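Local structure of diaminopimelate decarboxylase (Helicobacter pylori, 2QGH) at residues T33-Y38 against L393-E398; N68-I73 against R403-R408; G289-Q294 against I370-V375; G312-L317 against N387-L392. The protein catalyses the pyridoxal-5'-phosphate-dependent decarboxylation of meso-diaminopimelate to L-lysine, the last step of lysine biosynthesis. One frame throughout, in Å; residues are numbered along the deposited sequence.

Contact 1. Residues T33-Y38 against L393-E398; sequences TPFYLY and LELALE
Y36 and Y38 carry all four backbone hydrogen bonds between strands 35-38 and 393-397, whose segment axes run 18° from parallel and approach to 4.6 Å. Y36 N donates to L393 O (3.0 Å), and Y36 O accepts from L395 N in an almost straight bond of 177°. Further along, Y38 N reaches L395 O while Y38 O receives L397 N, both at 2.8 Å. Each tyrosine thus uses its N-H and its C=O toward two residues, one before and one after its partner, on the same neighbouring strand, the alternation expected of parallel pairing.

Among the polar side chains, Y38 OH donates to E394 OE2 over 2.5 Å, meeting the oxygen nearly in line with its C-O bond, with ring and carboxylate turned 66° apart. E394 OE2 also binds S380 OG, and OE1 pairs with R406, so the buried carboxylate is held at both oxygens. Y36 lies alongside E394, Y36 CB touching E394 CG at 3.6 Å. The Y36 hydroxyl bonds to D315 O.

The apolar contacts gather on the face of F35, L37 and L395. One face of the F35 ring receives L395 CD1, a CH-pi contact 4.2 Å from the centroid. L37 CD1 rests against L395 CB, and helix 24-30 covers this face. Such N- and C-terminal strands meeting in one mixed sheet are characteristic of the beta domain of fold-type III PLP decarboxylases.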
loop_
_atom_site.group_PDB
_atom_site.type_symbol
_atom_site.label_atom_id
_atom_site.label_comp_id
_atom_site.label_asym_id
_atom_site.label_seq_id
_atom_site.Cartn_x
_atom_site.Cartn_y
_atom_site.Cartn_z
ATOM N N THR A 33 -15.658 -14.061 -4.596
ATOM C CA THR A 33 -14.701 -13.529 -3.623
ATOM C C THR A 33 -13.390 -13.099 -4.310
ATOM O O THR A 33 -13.115 -13.499 -5.441
ATOM C CB THR A 33 -14.344 -14.584 -2.542
ATOM O OG1 THR A 33 -13.814 -15.755 -3.173
ATOM C CG2 THR A 33 -15.565 -14.953 -1.720
ATOM N N PRO A 34 -12.571 -12.271 -3.639
ATOM C CA PRO A 34 -12.810 -11.724 -2.298
ATOM C C PRO A 34 -13.499 -10.368 -2.431
ATOM O O PRO A 34 -13.416 -9.720 -3.474
ATOM C CB PRO A 34 -11.404 -11.595 -1.729
ATOM C CG PRO A 34 -10.618 -11.141 -2.949
ATOM C CD PRO A 34 -11.173 -12.029 -4.064
ATOM N N PHE A 35 -14.194 -9.942 -1.391
ATOM C CA PHE A 35 -14.843 -8.649 -1.453
ATOM C C PHE A 35 -15.049 -8.041 -0.086
ATOM O O PHE A 35 -14.916 -8.711 0.932
ATOM C CB PHE A 35 -16.185 -8.744 -2.186
ATOM C CG PHE A 35 -17.136 -9.772 -1.617
ATOM C CD1 PHE A 35 -17.229 -11.042 -2.180
ATOM C CD2 PHE A 35 -17.977 -9.451 -0.554
ATOM C CE1 PHE A 35 -18.149 -11.978 -1.696
ATOM C CE2 PHE A 35 -18.900 -10.378 -0.065
ATOM C CZ PHE A 35 -18.987 -11.644 -0.637
ATOM N N TYR A 36 -15.335 -6.751 -0.067
ATOM C CA TYR A 36 -15.604 -6.069 1.179
ATOM C C TYR A 36 -17.122 -6.035 1.366
ATOM O O TYR A 36 -17.861 -5.776 0.416
ATOM C CB TYR A 36 -15.046 -4.646 1.126
ATOM C CG TYR A 36 -13.559 -4.555 1.405
ATOM C CD1 TYR A 36 -13.073 -4.642 2.706
ATOM C CD2 TYR A 36 -12.642 -4.365 0.372
ATOM C CE1 TYR A 36 -11.716 -4.537 2.981
ATOM C CE2 TYR A 36 -11.273 -4.261 0.636
ATOM C CZ TYR A 36 -10.823 -4.344 1.945
ATOM O OH TYR A 36 -9.486 -4.211 2.227
ATOM N N LEU A 37 -17.580 -6.317 2.582
ATOM C CA LEU A 37 -19.009 -6.289 2.900
ATOM C C LEU A 37 -19.226 -5.368 4.103
ATOM O O LEU A 37 -18.603 -5.554 5.157
ATOM C CB LEU A 37 -19.521 -7.696 3.233
ATOM C CG LEU A 37 -21.022 -7.847 3.514
ATOM C CD1 LEU A 37 -21.829 -7.454 2.286
ATOM C CD2 LEU A 37 -21.317 -9.290 3.906
ATOM N N TYR A 38 -20.108 -4.384 3.946
ATOM C CA TYR A 38 -20.376 -3.426 5.016
ATOM C C TYR A 38 -21.790 -3.463 5.579
ATOM O O TYR A 38 -22.765 -3.356 4.832
ATOM C CB TYR A 38 -20.112 -1.995 4.536
ATOM C CG TYR A 38 -18.712 -1.746 4.031
ATOM C CD1 TYR A 38 -18.352 -2.056 2.718
ATOM C CD2 TYR A 38 -17.735 -1.221 4.877
ATOM C CE1 TYR A 38 -17.051 -1.847 2.266
ATOM C CE2 TYR A 38 -16.442 -1.016 4.439
ATOM C CZ TYR A 38 -16.101 -1.329 3.135
ATOM O OH TYR A 38 -14.804 -1.130 2.723
ATOM N N LEU A 393 -14.517 -5.776 -5.104
ATOM C CA LEU A 393 -15.930 -5.428 -5.175
ATOM C C LEU A 393 -16.333 -5.065 -3.744
ATOM O O LEU A 393 -15.954 -5.747 -2.793
ATOM C CB LEU A 393 -16.728 -6.658 -5.629
ATOM C CG LEU A 393 -18.234 -6.751 -5.339
ATOM C CD1 LEU A 393 -19.011 -5.964 -6.380
ATOM C CD2 LEU A 393 -18.677 -8.222 -5.357
ATOM N N GLU A 394 -17.092 -3.994 -3.585
ATOM C CA GLU A 394 -17.524 -3.599 -2.259
ATOM C C GLU A 394 -19.041 -3.636 -2.205
ATOM O O GLU A 394 -19.709 -3.005 -3.016
ATOM C CB GLU A 394 -16.993 -2.201 -1.912
ATOM C CG GLU A 394 -15.526 -2.198 -1.503
ATOM C CD GLU A 394 -15.051 -0.848 -0.978
ATOM O OE1 GLU A 394 -14.961 0.115 -1.768
ATOM O OE2 GLU A 394 -14.768 -0.746 0.232
ATOM N N LEU A 395 -19.569 -4.396 -1.246
ATOM C CA LEU A 395 -21.010 -4.556 -1.072
ATOM C C LEU A 395 -21.503 -3.975 0.244
ATOM O O LEU A 395 -20.780 -3.966 1.239
ATOM C CB LEU A 395 -21.376 -6.043 -1.117
ATOM C CG LEU A 395 -21.121 -6.762 -2.440
ATOM C CD1 LEU A 395 -21.238 -8.271 -2.252
ATOM C CD2 LEU A 395 -22.115 -6.255 -3.471
ATOM N N ALA A 396 -22.746 -3.507 0.251
ATOM C CA ALA A 396 -23.326 -2.943 1.461
ATOM C C ALA A 396 -24.633 -3.636 1.811
ATOM O O ALA A 396 -25.349 -4.119 0.936
ATOM C CB ALA A 396 -23.563 -1.441 1.292
ATOM N N LEU A 397 -24.930 -3.688 3.102
ATOM C CA LEU A 397 -26.160 -4.300 3.586
ATOM C C LEU A 397 -26.975 -3.179 4.223
ATOM O O LEU A 397 -26.475 -2.480 5.107
ATOM C CB LEU A 397 -25.834 -5.364 4.636
ATOM C CG LEU A 397 -26.843 -6.469 4.973
ATOM C CD1 LEU A 397 -26.306 -7.254 6.160
ATOM C CD2 LEU A 397 -28.197 -5.894 5.304
ATOM N N GLU A 398 -28.214 -2.995 3.770
ATOM C CA GLU A 398 -29.081 -1.956 4.321
ATOM C C GLU A 398 -30.433 -2.498 4.801
ATOM O O GLU A 398 -31.365 -1.733 5.060
ATOM C CB GLU A 398 -29.314 -0.856 3.288
ATOM C CG GLU A 398 -28.045 -0.349 2.634
ATOM C CD GLU A 398 -28.095 1.137 2.349
ATOM O OE1 GLU A 398 -27.318 1.607 1.486
ATOM O OE2 GLU A 398 -28.901 1.837 2.997
#

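Contact 2. Residues N68-I73 against R403-R408; sequences NSNLSI and RVIRKR
The backbones of N70-S72 and I405 approach where helix 71-79 begins and strand 402-406 turns a corner, S72 CA lying 6.0 Å from I405 CA. N70 carries the polar link: its ND2 donates to I405 O at 3.0 Å with an N-H...O angle of 163°. The oxygen lies close to the amide plane of N70, but the donor stands well above the carbonyl plane of I405. CG of N70 is anti to its backbone N (chi1 177°), which sends the amide across I405 at about a right angle and leaves OD1 turned back to the helix start.

There N70 is the N-cap of helix 71-79, OD1 accepting weak bonds from the N-H groups of S72 and I73; just before it, N68 OD1 receives N70 N in an Asx turn. Opposite E394, I405 and R406 form a classic beta bulge. S72 packs tightly, CB 3.4 Å from I405 CG2, and a water bridges S72 OG (2.6 Å) to I405 O (2.7 Å), giving that carbonyl a second donor beside N70. I405 CG2 also lies against one face of the R403 guanidinium, displaced toward its rim, while R403 NH1 pairs with E398 and NH2 reaches G421 O of the second subunit. R406 NH2 binds L392 O.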
loop_
_atom_site.group_PDB
_atom_site.type_symbol
_atom_site.label_atom_id
_atom_site.label_comp_id
_atom_site.label_asym_id
_atom_site.label_seq_id
_atom_site.Cartn_x
_atom_site.Cartn_y
_atom_site.Cartn_z
ATOM N N ASN A 68 -12.449 5.555 5.411
ATOM C CA ASN A 68 -13.179 4.931 4.316
ATOM C C ASN A 68 -13.972 6.035 3.626
ATOM O O ASN A 68 -14.843 6.647 4.234
ATOM C CB ASN A 68 -14.135 3.855 4.834
ATOM C CG ASN A 68 -14.583 2.909 3.737
ATOM O OD1 ASN A 68 -14.934 3.342 2.647
ATOM N ND2 ASN A 68 -14.573 1.615 4.022
ATOM N N SER A 69 -13.658 6.280 2.359
ATOM C CA SER A 69 -14.296 7.337 1.582
ATOM C C SER A 69 -15.313 6.863 0.554
ATOM O O SER A 69 -15.700 7.642 -0.324
ATOM C CB SER A 69 -13.233 8.155 0.846
ATOM O OG SER A 69 -12.354 8.773 1.757
ATOM N N ASN A 70 -15.745 5.607 0.642
ATOM C CA ASN A 70 -16.716 5.110 -0.322
ATOM C C ASN A 70 -17.932 6.053 -0.398
ATOM O O ASN A 70 -18.522 6.435 0.620
ATOM C CB ASN A 70 -17.130 3.675 0.025
ATOM C CG ASN A 70 -18.205 3.132 -0.904
ATOM O OD1 ASN A 70 -19.398 3.379 -0.704
ATOM N ND2 ASN A 70 -17.787 2.400 -1.931
ATOM N N LEU A 71 -18.263 6.450 -1.625
ATOM C CA LEU A 71 -19.370 7.354 -1.906
ATOM C C LEU A 71 -20.675 7.002 -1.207
ATOM O O LEU A 71 -21.364 7.879 -0.703
ATOM C CB LEU A 71 -19.605 7.415 -3.415
ATOM C CG LEU A 71 -19.021 8.598 -4.187
ATOM C CD1 LEU A 71 -17.665 8.977 -3.634
ATOM C CD2 LEU A 71 -18.933 8.233 -5.655
ATOM N N SER A 72 -21.008 5.716 -1.188
ATOM C CA SER A 72 -22.237 5.259 -0.564
ATOM C C SER A 72 -22.240 5.468 0.934
ATOM O O SER A 72 -23.231 5.950 1.488
ATOM C CB SER A 72 -22.483 3.785 -0.884
ATOM O OG SER A 72 -22.897 3.651 -2.228
ATOM N N ILE A 73 -21.147 5.125 1.600
ATOM C CA ILE A 73 -21.121 5.320 3.038
ATOM C C ILE A 73 -21.122 6.815 3.382
ATOM O O ILE A 73 -21.771 7.227 4.344
ATOM C CB ILE A 73 -19.909 4.629 3.705
ATOM C CG1 ILE A 73 -19.009 5.682 4.349
ATOM C CG2 ILE A 73 -19.194 3.746 2.696
ATOM C CD1 ILE A 73 -17.954 5.134 5.245
ATOM N N ARG A 403 -26.558 -4.575 -1.847
ATOM C CA ARG A 403 -26.291 -3.847 -3.078
ATOM C C ARG A 403 -24.802 -3.506 -3.206
ATOM O O ARG A 403 -24.093 -3.367 -2.206
ATOM C CB ARG A 403 -27.131 -2.570 -3.122
ATOM C CG ARG A 403 -26.681 -1.499 -2.159
ATOM C CD ARG A 403 -27.810 -0.548 -1.838
ATOM N NE ARG A 403 -27.355 0.592 -1.051
ATOM C CZ ARG A 403 -26.661 1.610 -1.549
ATOM N NH1 ARG A 403 -26.286 2.604 -0.760
ATOM N NH2 ARG A 403 -26.353 1.638 -2.840
ATOM N N VAL A 404 -24.339 -3.386 -4.446
ATOM C CA VAL A 404 -22.948 -3.061 -4.736
ATOM C C VAL A 404 -22.687 -1.573 -4.550
ATOM O O VAL A 404 -23.425 -0.737 -5.082
ATOM C CB VAL A 404 -22.575 -3.478 -6.200
ATOM C CG1 VAL A 404 -23.762 -3.275 -7.114
ATOM C CG2 VAL A 404 -21.391 -2.670 -6.710
ATOM N N ILE A 405 -21.652 -1.242 -3.776
ATOM C CA ILE A 405 -21.300 0.157 -3.558
ATOM C C ILE A 405 -19.982 0.514 -4.251
ATOM O O ILE A 405 -19.562 1.665 -4.250
ATOM C CB ILE A 405 -21.273 0.530 -2.047
ATOM C CG1 ILE A 405 -20.342 -0.384 -1.263
ATOM C CG2 ILE A 405 -22.690 0.454 -1.484
ATOM C CD1 ILE A 405 -20.196 0.036 0.196
ATOM N N ARG A 406 -19.337 -0.487 -4.840
ATOM C CA ARG A 406 -18.123 -0.290 -5.640
ATOM C C ARG A 406 -17.942 -1.512 -6.529
ATOM O O ARG A 406 -17.681 -2.615 -6.053
ATOM C CB ARG A 406 -16.853 -0.100 -4.807
ATOM C CG ARG A 406 -15.664 0.250 -5.707
ATOM C CD ARG A 406 -14.351 0.455 -4.961
ATOM N NE ARG A 406 -13.774 -0.806 -4.498
ATOM C CZ ARG A 406 -12.594 -0.909 -3.890
ATOM N NH1 ARG A 406 -11.857 0.180 -3.667
ATOM N NH2 ARG A 406 -12.144 -2.098 -3.502
ATOM N N LYS A 407 -18.086 -1.319 -7.827
ATOM C CA LYS A 407 -17.937 -2.435 -8.736
ATOM C C LYS A 407 -16.493 -2.917 -8.722
ATOM O O LYS A 407 -15.574 -2.132 -8.509
ATOM C CB LYS A 407 -18.341 -2.017 -10.149
ATOM C CG LYS A 407 -18.312 -3.155 -11.164
ATOM C CD LYS A 407 -19.391 -4.203 -10.864
ATOM C CE LYS A 407 -19.068 -5.137 -9.682
ATOM N NZ LYS A 407 -17.999 -6.146 -9.944
ATOM N N ARG A 408 -16.292 -4.213 -8.929
ATOM C CA ARG A 408 -14.937 -4.743 -8.954
ATOM C C ARG A 408 -14.230 -4.230 -10.202
ATOM O O ARG A 408 -14.852 -4.002 -11.237
ATOM C CB ARG A 408 -14.936 -6.265 -8.971
ATOM C CG ARG A 408 -13.550 -6.853 -8.727
ATOM C CD ARG A 408 -13.510 -8.332 -9.034
ATOM N NE ARG A 408 -14.576 -9.046 -8.340
ATOM C CZ ARG A 408 -14.633 -9.257 -7.025
ATOM N NH1 ARG A 408 -13.673 -8.814 -6.211
ATOM N NH2 ARG A 408 -15.673 -9.917 -6.524
HETATM O O HOH W 1 -21.011 3.922 -4.061
#

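Contact 3. Residues G289-Q294 against I370-V375; sequences GELITQ and IAIEKV
L291 and I372 exchange two backbone hydrogen bonds, L291 N to I372 O at 3.0 Å and I372 N to L291 O at 2.9 Å, and T293 and I370 do the same: antiparallel hydrogen-bonded pairs on either side of the non-hydrogen-bonded pair I292-A371. Between them I292 CD1 presses on A371 CB at 3.3 Å, a close methyl-methyl approach. On the other face, L291 CB meets I372 CB, and T293 CG2 lies alongside I370 CG1 (3.6 Å). Beyond I372 the chain leaves the strand, yet V375 N still donates to G289 O, from above the carbonyl plane, and V375 CG2 packs on L291 CB. Strands 289-299 and 369-372 are thus antiparallel neighbours in the mixed sheet of the beta domain.

E290 and E373 run side by side, E290 OE1 4.4 Å from E373 OE2. A water joins E290 OE1 to K374 N. Further out, R329 forms a salt bridge with E290 and a long, weak ion pair with E373. The shared arginine probably offsets the repulsion between these two acids and favours their ionised forms.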
loop_
_atom_site.group_PDB
_atom_site.type_symbol
_atom_site.label_atom_id
_atom_site.label_comp_id
_atom_site.label_asym_id
_atom_site.label_seq_id
_atom_site.Cartn_x
_atom_site.Cartn_y
_atom_site.Cartn_z
ATOM N N GLY A 289 -17.288 -3.121 8.472
ATOM C CA GLY A 289 -16.716 -3.739 7.293
ATOM C C GLY A 289 -15.969 -5.032 7.527
ATOM O O GLY A 289 -15.233 -5.182 8.502
ATOM N N GLU A 290 -16.173 -5.978 6.619
ATOM C CA GLU A 290 -15.504 -7.259 6.705
ATOM C C GLU A 290 -15.001 -7.728 5.349
ATOM O O GLU A 290 -15.625 -7.478 4.318
ATOM C CB GLU A 290 -16.435 -8.292 7.332
ATOM C CG GLU A 290 -16.599 -8.039 8.817
ATOM C CD GLU A 290 -17.364 -9.122 9.536
ATOM O OE1 GLU A 290 -17.241 -9.198 10.780
ATOM O OE2 GLU A 290 -18.089 -9.887 8.861
ATOM N N LEU A 291 -13.847 -8.380 5.367
ATOM C CA LEU A 291 -13.228 -8.892 4.156
ATOM C C LEU A 291 -13.531 -10.386 3.989
ATOM O O LEU A 291 -12.931 -11.242 4.647
ATOM C CB LEU A 291 -11.716 -8.649 4.206
ATOM C CG LEU A 291 -10.850 -9.068 3.018
ATOM C CD1 LEU A 291 -11.516 -8.696 1.698
ATOM C CD2 LEU A 291 -9.494 -8.398 3.151
ATOM N N ILE A 292 -14.484 -10.676 3.108
ATOM C CA ILE A 292 -14.892 -12.043 2.826
ATOM C C ILE A 292 -13.988 -12.575 1.725
ATOM O O ILE A 292 -13.928 -12.020 0.624
ATOM C CB ILE A 292 -16.367 -12.104 2.341
ATOM C CG1 ILE A 292 -17.265 -11.262 3.259
ATOM C CG2 ILE A 292 -16.837 -13.553 2.297
ATOM C CD1 ILE A 292 -17.178 -11.625 4.720
ATOM N N THR A 293 -13.298 -13.663 2.031
ATOM C CA THR A 293 -12.367 -14.277 1.110
ATOM C C THR A 293 -12.538 -15.795 1.146
ATOM O O THR A 293 -12.853 -16.376 2.191
ATOM C CB THR A 293 -10.937 -13.909 1.504
ATOM O OG1 THR A 293 -10.008 -14.591 0.661
ATOM C CG2 THR A 293 -10.686 -14.281 2.946
ATOM N N GLN A 294 -12.318 -16.428 -0.001
ATOM C CA GLN A 294 -12.464 -17.875 -0.133
ATOM C C GLN A 294 -11.143 -18.616 0.019
ATOM O O GLN A 294 -10.084 -18.084 -0.298
ATOM C CB GLN A 294 -13.084 -18.192 -1.499
ATOM C CG GLN A 294 -13.063 -19.654 -1.878
ATOM C CD GLN A 294 -13.714 -19.915 -3.222
ATOM O OE1 GLN A 294 -13.661 -21.027 -3.738
ATOM N NE2 GLN A 294 -14.337 -18.890 -3.793
ATOM N N ILE A 370 -14.318 -17.407 4.689
ATOM C CA ILE A 370 -13.971 -16.841 5.983
ATOM C C ILE A 370 -14.062 -15.322 5.872
ATOM O O ILE A 370 -14.024 -14.765 4.776
ATOM C CB ILE A 370 -12.532 -17.222 6.425
ATOM C CG1 ILE A 370 -11.510 -16.321 5.735
ATOM C CG2 ILE A 370 -12.257 -18.680 6.094
ATOM C CD1 ILE A 370 -10.104 -16.539 6.212
ATOM N N ALA A 371 -14.198 -14.656 7.008
ATOM C CA ALA A 371 -14.276 -13.206 7.019
ATOM C C ALA A 371 -13.233 -12.644 7.967
ATOM O O ALA A 371 -13.089 -13.120 9.087
ATOM C CB ALA A 371 -15.664 -12.754 7.442
ATOM N N ILE A 372 -12.481 -11.654 7.494
ATOM C CA ILE A 372 -11.475 -10.989 8.311
ATOM C C ILE A 372 -12.255 -9.823 8.877
ATOM O O ILE A 372 -12.787 -9.010 8.123
ATOM C CB ILE A 372 -10.305 -10.471 7.464
ATOM C CG1 ILE A 372 -9.603 -11.653 6.782
ATOM C CG2 ILE A 372 -9.329 -9.704 8.336
ATOM C CD1 ILE A 372 -8.431 -11.251 5.894
ATOM N N GLU A 373 -12.319 -9.746 10.201
ATOM C CA GLU A 373 -13.104 -8.722 10.893
ATOM C C GLU A 373 -12.550 -7.306 11.089
ATOM O O GLU A 373 -11.343 -7.072 11.043
ATOM C CB GLU A 373 -13.545 -9.288 12.253
ATOM C CG GLU A 373 -14.748 -10.237 12.168
ATOM C CD GLU A 373 -15.002 -11.018 13.456
ATOM O OE1 GLU A 373 -14.854 -10.443 14.555
ATOM O OE2 GLU A 373 -15.368 -12.209 13.364
ATOM N N LYS A 374 -13.472 -6.371 11.310
ATOM C CA LYS A 374 -13.158 -4.962 11.556
ATOM C C LYS A 374 -12.175 -4.350 10.567
ATOM O O LYS A 374 -11.223 -3.669 10.966
ATOM C CB LYS A 374 -12.611 -4.788 12.980
ATOM C CG LYS A 374 -13.488 -5.383 14.061
ATOM C CD LYS A 374 -12.933 -5.085 15.439
ATOM C CE LYS A 374 -13.700 -5.849 16.515
ATOM N NZ LYS A 374 -15.144 -5.537 16.461
ATOM N N VAL A 375 -12.424 -4.582 9.281
ATOM C CA VAL A 375 -11.578 -4.072 8.209
ATOM C C VAL A 375 -12.244 -2.916 7.465
ATOM O O VAL A 375 -11.860 -2.596 6.336
ATOM C CB VAL A 375 -11.257 -5.175 7.182
ATOM C CG1 VAL A 375 -10.545 -6.318 7.855
ATOM C CG2 VAL A 375 -12.541 -5.657 6.526
HETATM O O HOH W 2 -16.559 -6.506 11.752
#

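Contact 4. Residues G312-L317 against N387-L392; sequences GMNDFL and NSRPKL
D315 and R389 form a salt bridge in which NH1 of the arginine reaches OD2 at 2.7 Å, on the syn side of the carboxylate, with the two flat groups turned 69° apart. OD2 has a second donor: G312 N binds it on the anti side at 2.8 Å. R389 is bent at chi3 (79°), which brings the guanidinium across N314 as well; NH1 approaches N314 OD1 there, though the modelled separation is too short to be reliable. N314 ND2 donates to S384 O and to a water.

That water, in turn, donates to D315 OD1 (2.5 Å) and P390 O (2.8 Å), so both carboxylate oxygens have donors. L392 packs against the same oxygen, its CG 3.2 Å from D315 OD1. G312 O accepts from both D315 N and F316 N, closing the G312-F316 turn that presents the D315 carboxylate. The arrangement is a salt bridge with a water-linked, buried carboxylate, joining two irregular loops of the C-terminal beta domain beside the subunit interface, where N387 O binds S88 of the second subunit.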
loop_
_atom_site.group_PDB
_atom_site.type_symbol
_atom_site.label_atom_id
_atom_site.label_comp_id
_atom_site.label_asym_id
_atom_site.label_seq_id
_atom_site.Cartn_x
_atom_site.Cartn_y
_atom_site.Cartn_z
ATOM N N GLY A 312 -5.326 -10.590 -0.514
ATOM C CA GLY A 312 -3.932 -10.415 -0.164
ATOM C C GLY A 312 -3.607 -9.063 0.434
ATOM O O GLY A 312 -4.480 -8.211 0.598
ATOM N N MET A 313 -2.335 -8.862 0.745
ATOM C CA MET A 313 -1.883 -7.612 1.333
ATOM C C MET A 313 -2.237 -6.398 0.477
ATOM O O MET A 313 -2.428 -5.301 1.005
ATOM C CB MET A 313 -0.379 -7.668 1.568
ATOM C CG MET A 313 0.439 -7.775 0.291
ATOM S SD MET A 313 2.184 -7.779 0.692
ATOM C CE MET A 313 2.430 -6.047 1.230
ATOM N N ASN A 314 -2.329 -6.575 -0.841
ATOM C CA ASN A 314 -2.691 -5.445 -1.691
ATOM C C ASN A 314 -4.110 -4.990 -1.345
ATOM O O ASN A 314 -4.427 -3.807 -1.447
ATOM C CB ASN A 314 -2.620 -5.812 -3.181
ATOM C CG ASN A 314 -3.730 -6.745 -3.607
ATOM O OD1 ASN A 314 -3.747 -7.914 -3.231
ATOM N ND2 ASN A 314 -4.668 -6.234 -4.390
ATOM N N ASP A 315 -4.955 -5.927 -0.927
ATOM C CA ASP A 315 -6.340 -5.611 -0.567
ATOM C C ASP A 315 -6.449 -5.105 0.865
ATOM O O ASP A 315 -7.281 -4.259 1.177
ATOM C CB ASP A 315 -7.242 -6.845 -0.672
ATOM C CG ASP A 315 -7.148 -7.540 -2.011
ATOM O OD1 ASP A 315 -7.422 -6.900 -3.048
ATOM O OD2 ASP A 315 -6.813 -8.744 -2.012
ATOM N N PHE A 316 -5.614 -5.646 1.741
ATOM C CA PHE A 316 -5.650 -5.275 3.148
ATOM C C PHE A 316 -4.224 -5.151 3.638
ATOM O O PHE A 316 -3.546 -6.146 3.886
ATOM C CB PHE A 316 -6.411 -6.348 3.936
ATOM C CG PHE A 316 -6.599 -6.021 5.382
ATOM C CD1 PHE A 316 -7.193 -4.819 5.768
ATOM C CD2 PHE A 316 -6.179 -6.913 6.367
ATOM C CE1 PHE A 316 -7.364 -4.506 7.118
ATOM C CE2 PHE A 316 -6.346 -6.611 7.723
ATOM C CZ PHE A 316 -6.938 -5.405 8.098
ATOM N N LEU A 317 -3.793 -3.904 3.795
ATOM C CA LEU A 317 -2.434 -3.564 4.192
ATOM C C LEU A 317 -2.096 -3.504 5.685
ATOM O O LEU A 317 -0.917 -3.571 6.055
ATOM C CB LEU A 317 -2.087 -2.218 3.548
ATOM C CG LEU A 317 -0.632 -1.759 3.456
ATOM C CD1 LEU A 317 0.172 -2.773 2.627
ATOM C CD2 LEU A 317 -0.577 -0.374 2.824
ATOM N N ASN A 387 0.913 -6.757 -7.742
ATOM C CA ASN A 387 0.857 -8.096 -8.332
ATOM C C ASN A 387 -0.213 -8.075 -9.429
ATOM O O ASN A 387 -0.682 -9.120 -9.880
ATOM C CB ASN A 387 0.501 -9.163 -7.276
ATOM C CG ASN A 387 1.688 -9.548 -6.381
ATOM O OD1 ASN A 387 2.615 -8.753 -6.152
ATOM N ND2 ASN A 387 1.649 -10.776 -5.856
ATOM N N SER A 388 -0.587 -6.875 -9.865
ATOM C CA SER A 388 -1.617 -6.728 -10.892
ATOM C C SER A 388 -2.901 -7.454 -10.494
ATOM O O SER A 388 -3.380 -8.328 -11.214
ATOM C CB SER A 388 -1.129 -7.266 -12.236
ATOM O OG SER A 388 -0.198 -6.388 -12.829
ATOM N N ARG A 389 -3.438 -7.089 -9.332
ATOM C CA ARG A 389 -4.677 -7.661 -8.817
ATOM C C ARG A 389 -5.667 -6.494 -8.778
ATOM O O ARG A 389 -5.429 -5.491 -8.114
ATOM C CB ARG A 389 -4.466 -8.241 -7.401
ATOM C CG ARG A 389 -3.423 -9.375 -7.307
ATOM C CD ARG A 389 -3.221 -9.905 -5.874
ATOM N NE ARG A 389 -4.282 -10.830 -5.463
ATOM C CZ ARG A 389 -5.331 -10.492 -4.724
ATOM N NH1 ARG A 389 -5.463 -9.251 -4.301
ATOM N NH2 ARG A 389 -6.256 -11.385 -4.423
ATOM N N PRO A 390 -6.790 -6.605 -9.501
ATOM C CA PRO A 390 -7.774 -5.513 -9.509
ATOM C C PRO A 390 -8.378 -5.224 -8.125
ATOM O O PRO A 390 -8.494 -6.127 -7.290
ATOM C CB PRO A 390 -8.827 -6.008 -10.503
ATOM C CG PRO A 390 -8.046 -6.933 -11.410
ATOM C CD PRO A 390 -7.188 -7.682 -10.423
ATOM N N LYS A 391 -8.753 -3.969 -7.885
ATOM C CA LYS A 391 -9.367 -3.592 -6.616
ATOM C C LYS A 391 -10.667 -4.357 -6.453
ATOM O O LYS A 391 -11.408 -4.539 -7.408
ATOM C CB LYS A 391 -9.650 -2.091 -6.565
ATOM C CG LYS A 391 -8.394 -1.253 -6.516
ATOM C CD LYS A 391 -8.631 0.093 -5.859
ATOM C CE LYS A 391 -7.307 0.708 -5.447
ATOM N NZ LYS A 391 -7.466 1.948 -4.615
ATOM N N LEU A 392 -10.947 -4.782 -5.232
ATOM C CA LEU A 392 -12.135 -5.566 -4.932
ATOM C C LEU A 392 -13.513 -4.905 -5.070
ATOM O O LEU A 392 -13.658 -3.675 -5.135
ATOM C CB LEU A 392 -12.006 -6.132 -3.515
ATOM C CG LEU A 392 -10.662 -6.781 -3.196
ATOM C CD1 LEU A 392 -10.656 -7.299 -1.757
ATOM C CD2 LEU A 392 -10.405 -7.903 -4.193
HETATM O O HOH W 3 -6.973 -7.507 -5.434
#

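From the N terminus, T33-Y38 is the first segment met, and contact 1 closes a loop of 354 residues when strand 393-397 returns to it. N68-I73, at the start of a barrel helix, meets R403-R408 after a slightly shorter loop of 329; starting inside the loop of contact 1 and ending beyond it, contact 2 crosses contact 1. Contacts 3 and 4 nest inside both loops and cross each other, since G312-L317 falls between the segments of contact 3 and N387-L392 lies beyond its second. One sheet holds contacts 1 and 3 and the R403-R408 side of contact 2. Contact 2 ties that sheet to the barrel; contact 4 packs through L392 and F316 against L291.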